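Local coordinates for transcription initiation factor tfiid subunit 72/90-100 KDA (Encephalitozoon cuniculi, PDB 2J4B), which is TAF5, a subunit of the general transcription factor TFIID that probably helps regulate RNA polymerase II transcription, here as its N-terminal domain, at residues Leu31-Pro36 / Gln128-Lys133; Glu76-Tyr79 / His83-Glu86. All coordinates share one frame; numbering follows the deposited sequence.

Contact 1: residues Leu31-Pro36 / Gln128-Lys133; sequences LPLLYP and QHLDIK
Leu-130 reaches across to Leu-33 and Pro-36, at the N-terminal side of helix 34-47, and splits its two methyl groups between them. CD1 meets CD1 of Leu-33 at 3.4 Å, methyl against methyl, while CD2 lies 3.8 Å from CB of Pro-36 and 4.1 Å from CG of the same ring. The leucine thus forks over the pair, crossing both partners at about a right angle, and no hydrogen bond joins the two segments. Leu-33 gets there by its torsions: CG stands anti to the backbone N (chi1 178°) and chi2 of 54° turns CD1 to Leu-130, although the CB itself does not point that way. The closest backbones, those of Pro-36 and Leu-130, keep their CA atoms 8.1 Å apart, a gap bridged by side chains alone. Branched leucines and a compact proline ring suit such a buried, wholly apolar meeting; the proline, lacking an N-H, offers Leu-130 nothing but carbon. Further out, Tyr-98 of strand 98-103 touches both Pro-36 and Leu-130, and backbone bonds from Asp-131 and Lys-133 to Leu-100 hold strand 130-135 parallel to that neighbour. Leu-130 leaves helical geometry right after helix 120-129, so the contact packs the junction of helix 120-129 and strand 130-135 onto the N-terminal region of helix 34-47, in the TAF5 NTD2 domain, with the two-stranded parallel sheet alongside.

Contact 2: residues Glu76-Tyr79 / His83-Glu86; sequences ESIY and HIHE
His-83 sets its imidazole against the backbone N and the ring of Tyr-79, while its CB overlaps CG2 of Ile-78. Its ND1 accepts a hydrogen bond from Tyr-79 N at 3.1 Å, with an N-H...N angle of 160° and the donor 2° out of the ring plane, so the amide meets the ring at its edge. This requires ND1 to be unprotonated, and the bond helps fix the rotation of the imidazole. CE1 comes within 3.9 Å of CD2 of Tyr-79, the two side chains meeting at a slant. Histidine fits because one flat group offers both an acceptor for a loop amide and carbon atoms for a phenol ring. At CB of His-83 the contact turns apolar. CG2 of Ile-78, anti to its backbone N, touches CB of His-83 at 3.8 Å and CG1 of Ile-84 at 3.7 Å, the two isoleucines crossing nearly at right angles; beta-branched side chains fill this buried side well. The linker from helix 69-75 is thereby folded back onto helix 81-86. Ile-78 also packs on Phe-89 and Ala-90 of helix 88-95, whereas Tyr-79 reaches Tyr-42 of helix 34-47 and Lys-55 of helix 51-61, and Ile-84 rests on Ile-46.

Overall arrangement
Contact 2 is nested within the chain loop that contact 1 closes: residues 76-86 fall between 31-36 and 128-133, which are separated by 91 residues, mostly helical. The centres of the two contacts are 21 Å apart and their nearest atoms about 9 Å apart, without touching. Contact 1 lies near the middle of the chain and contact 2 toward its periphery, about 6 and 17 Å from the chain centre. Helix 34-47 links them, since contact 1 involves its N-terminal region and Tyr-42 and Ile-46, further along, pack on contact 2. One long-range and one short-range contact thus help assemble a single, mostly helical N-terminal domain.

Contact 1: residues Leu31-Pro36 / Gln128-Lys133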
# COMPACT_ATOMS: atom_id res chain seq x y z
N LEU A 31 -0.14 5.78 -8.77
CA LEU A 31 -1.02 4.62 -8.61
C LEU A 31 -0.30 3.37 -8.08
O LEU A 31 -0.86 2.63 -7.27
CB LEU A 31 -1.79 4.33 -9.90
CG LEU A 31 -3.07 5.18 -10.04
CD1 LEU A 31 -3.66 5.13 -11.47
CD2 LEU A 31 -4.14 4.81 -9.00
N PRO A 32 0.95 3.14 -8.51
CA PRO A 32 1.69 1.97 -8.02
C PRO A 32 1.81 1.93 -6.50
O PRO A 32 2.00 0.86 -5.92
CB PRO A 32 3.08 2.12 -8.66
CG PRO A 32 2.83 2.95 -9.89
CD PRO A 32 1.73 3.90 -9.50
N LEU A 33 1.69 3.09 -5.87
CA LEU A 33 1.79 3.21 -4.43
C LEU A 33 0.66 2.48 -3.70
O LEU A 33 0.86 2.02 -2.58
CB LEU A 33 1.80 4.69 -4.03
CG LEU A 33 1.87 5.00 -2.53
CD1 LEU A 33 3.06 4.32 -1.80
CD2 LEU A 33 1.91 6.51 -2.28
N LEU A 34 -0.52 2.39 -4.29
CA LEU A 34 -1.64 1.79 -3.57
C LEU A 34 -1.53 0.27 -3.37
O LEU A 34 -2.11 -0.26 -2.43
CB LEU A 34 -2.97 2.13 -4.22
CG LEU A 34 -3.34 3.61 -4.33
CD1 LEU A 34 -4.68 3.75 -5.11
CD2 LEU A 34 -3.36 4.35 -2.96
N TYR A 35 -0.79 -0.43 -4.23
CA TYR A 35 -0.73 -1.89 -4.15
C TYR A 35 0.03 -2.41 -2.93
O TYR A 35 -0.53 -3.20 -2.15
CB TYR A 35 -0.13 -2.54 -5.40
CG TYR A 35 0.05 -4.05 -5.25
CD1 TYR A 35 -1.05 -4.88 -5.05
CD2 TYR A 35 1.29 -4.62 -5.29
CE1 TYR A 35 -0.90 -6.22 -4.93
CE2 TYR A 35 1.46 -5.98 -5.17
CZ TYR A 35 0.36 -6.79 -4.99
OH TYR A 35 0.51 -8.16 -4.85
N PRO A 36 1.30 -1.99 -2.77
CA PRO A 36 2.05 -2.36 -1.57
C PRO A 36 1.42 -1.81 -0.29
O PRO A 36 1.40 -2.50 0.71
CB PRO A 36 3.44 -1.75 -1.80
CG PRO A 36 3.24 -0.72 -2.86
CD PRO A 36 2.13 -1.20 -3.70
N GLN A 128 9.81 2.50 6.16
CA GLN A 128 10.17 1.13 6.55
C GLN A 128 10.06 0.07 5.44
O GLN A 128 10.83 -0.87 5.41
CB GLN A 128 9.27 0.68 7.71
CG GLN A 128 9.51 1.46 8.98
CD GLN A 128 8.81 0.89 10.21
OE1 GLN A 128 9.04 1.35 11.34
NE2 GLN A 128 7.98 -0.13 10.01
N HIS A 129 9.09 0.22 4.54
CA HIS A 129 8.75 -0.87 3.64
C HIS A 129 8.92 -0.55 2.17
O HIS A 129 9.00 -1.49 1.36
CB HIS A 129 7.32 -1.33 3.92
CG HIS A 129 7.16 -1.96 5.27
ND1 HIS A 129 7.95 -3.00 5.71
CD2 HIS A 129 6.30 -1.69 6.28
CE1 HIS A 129 7.59 -3.34 6.93
NE2 HIS A 129 6.59 -2.57 7.30
N LEU A 130 9.01 0.72 1.81
CA LEU A 130 9.06 1.09 0.41
C LEU A 130 10.40 1.67 0.02
O LEU A 130 11.02 2.39 0.78
CB LEU A 130 7.97 2.09 0.05
CG LEU A 130 6.54 1.61 0.21
CD1 LEU A 130 5.57 2.61 -0.38
CD2 LEU A 130 6.42 0.26 -0.44
N ASP A 131 10.83 1.34 -1.19
CA ASP A 131 12.11 1.77 -1.67
C ASP A 131 11.89 2.60 -2.91
O ASP A 131 11.84 2.05 -4.02
CB ASP A 131 12.95 0.54 -1.97
CG ASP A 131 14.34 0.88 -2.27
OD1 ASP A 131 14.58 2.07 -2.58
OD2 ASP A 131 15.20 -0.02 -2.18
N ILE A 132 11.73 3.91 -2.73
CA ILE A 132 11.33 4.81 -3.81
C ILE A 132 12.55 5.48 -4.45
O ILE A 132 13.27 6.22 -3.79
CB ILE A 132 10.36 5.90 -3.32
CG1 ILE A 132 9.14 5.28 -2.60
CG2 ILE A 132 9.90 6.79 -4.48
CD1 ILE A 132 8.13 6.32 -2.01
N LYS A 133 12.79 5.20 -5.73
CA LYS A 133 13.77 5.92 -6.51
C LYS A 133 13.17 7.18 -7.11
O LYS A 133 12.30 7.11 -7.98
CB LYS A 133 14.30 5.05 -7.63
CG LYS A 133 15.28 5.82 -8.54
CD LYS A 133 15.96 4.90 -9.51
CE LYS A 133 16.39 5.67 -10.72
NZ LYS A 133 17.09 6.91 -10.33

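Contact 2: residues Glu76-Tyr79 / His83-Glu86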
# COMPACT_ATOMS: atom_id res chain seq x y z
N GLU A 76 -5.33 -13.84 -1.28
CA GLU A 76 -6.71 -14.17 -0.91
C GLU A 76 -6.82 -15.28 0.14
O GLU A 76 -7.67 -15.21 1.03
CB GLU A 76 -7.49 -14.55 -2.17
CG GLU A 76 -8.77 -15.33 -1.93
CD GLU A 76 -9.25 -16.04 -3.17
OE1 GLU A 76 -9.53 -15.35 -4.18
OE2 GLU A 76 -9.36 -17.29 -3.14
N SER A 77 -5.97 -16.30 0.05
CA SER A 77 -6.02 -17.46 0.94
C SER A 77 -5.23 -17.26 2.23
O SER A 77 -5.17 -18.16 3.06
CB SER A 77 -5.49 -18.72 0.24
OG SER A 77 -4.06 -18.85 0.34
N ILE A 78 -4.62 -16.09 2.40
CA ILE A 78 -3.84 -15.78 3.60
C ILE A 78 -4.65 -14.97 4.61
O ILE A 78 -4.78 -13.76 4.45
CB ILE A 78 -2.60 -14.95 3.21
CG1 ILE A 78 -1.70 -15.76 2.28
CG2 ILE A 78 -1.81 -14.51 4.45
CD1 ILE A 78 -0.55 -14.95 1.75
N TYR A 79 -5.19 -15.64 5.64
CA TYR A 79 -6.06 -15.00 6.64
C TYR A 79 -5.40 -14.79 8.00
O TYR A 79 -5.73 -13.85 8.70
CB TYR A 79 -7.34 -15.84 6.88
CG TYR A 79 -8.02 -16.30 5.63
CD1 TYR A 79 -8.62 -15.40 4.77
CD2 TYR A 79 -8.05 -17.65 5.30
CE1 TYR A 79 -9.24 -15.82 3.61
CE2 TYR A 79 -8.68 -18.08 4.13
CZ TYR A 79 -9.26 -17.15 3.30
OH TYR A 79 -9.88 -17.56 2.15
N HIS A 83 -0.42 -18.13 8.34
CA HIS A 83 -0.45 -18.22 6.87
C HIS A 83 0.60 -17.31 6.25
O HIS A 83 1.11 -17.59 5.17
CB HIS A 83 -1.82 -17.83 6.32
CG HIS A 83 -2.90 -18.81 6.62
ND1 HIS A 83 -4.23 -18.48 6.54
CD2 HIS A 83 -2.85 -20.11 6.99
CE1 HIS A 83 -4.96 -19.54 6.86
NE2 HIS A 83 -4.15 -20.54 7.12
N ILE A 84 0.92 -16.21 6.93
CA ILE A 84 1.96 -15.31 6.45
C ILE A 84 3.33 -15.96 6.63
O ILE A 84 4.19 -15.85 5.77
CB ILE A 84 1.94 -13.95 7.19
CG1 ILE A 84 0.64 -13.19 6.88
CG2 ILE A 84 3.14 -13.10 6.79
CD1 ILE A 84 0.37 -12.03 7.84
N HIS A 85 3.51 -16.64 7.76
CA HIS A 85 4.76 -17.33 8.05
C HIS A 85 5.06 -18.53 7.12
O HIS A 85 6.23 -18.83 6.85
CB HIS A 85 4.80 -17.79 9.52
CG HIS A 85 5.30 -16.75 10.47
ND1 HIS A 85 4.51 -15.72 10.95
CD2 HIS A 85 6.52 -16.57 11.04
CE1 HIS A 85 5.22 -14.96 11.76
NE2 HIS A 85 6.44 -15.45 11.84
N GLU A 86 4.02 -19.21 6.65
CA GLU A 86 4.22 -20.46 5.92
C GLU A 86 4.25 -20.26 4.39
O GLU A 86 4.68 -21.13 3.66
CB GLU A 86 3.17 -21.52 6.31
CG GLU A 86 1.78 -21.31 5.72
CD GLU A 86 0.70 -22.17 6.38
OE1 GLU A 86 1.01 -22.99 7.28
OE2 GLU A 86 -0.48 -22.02 5.99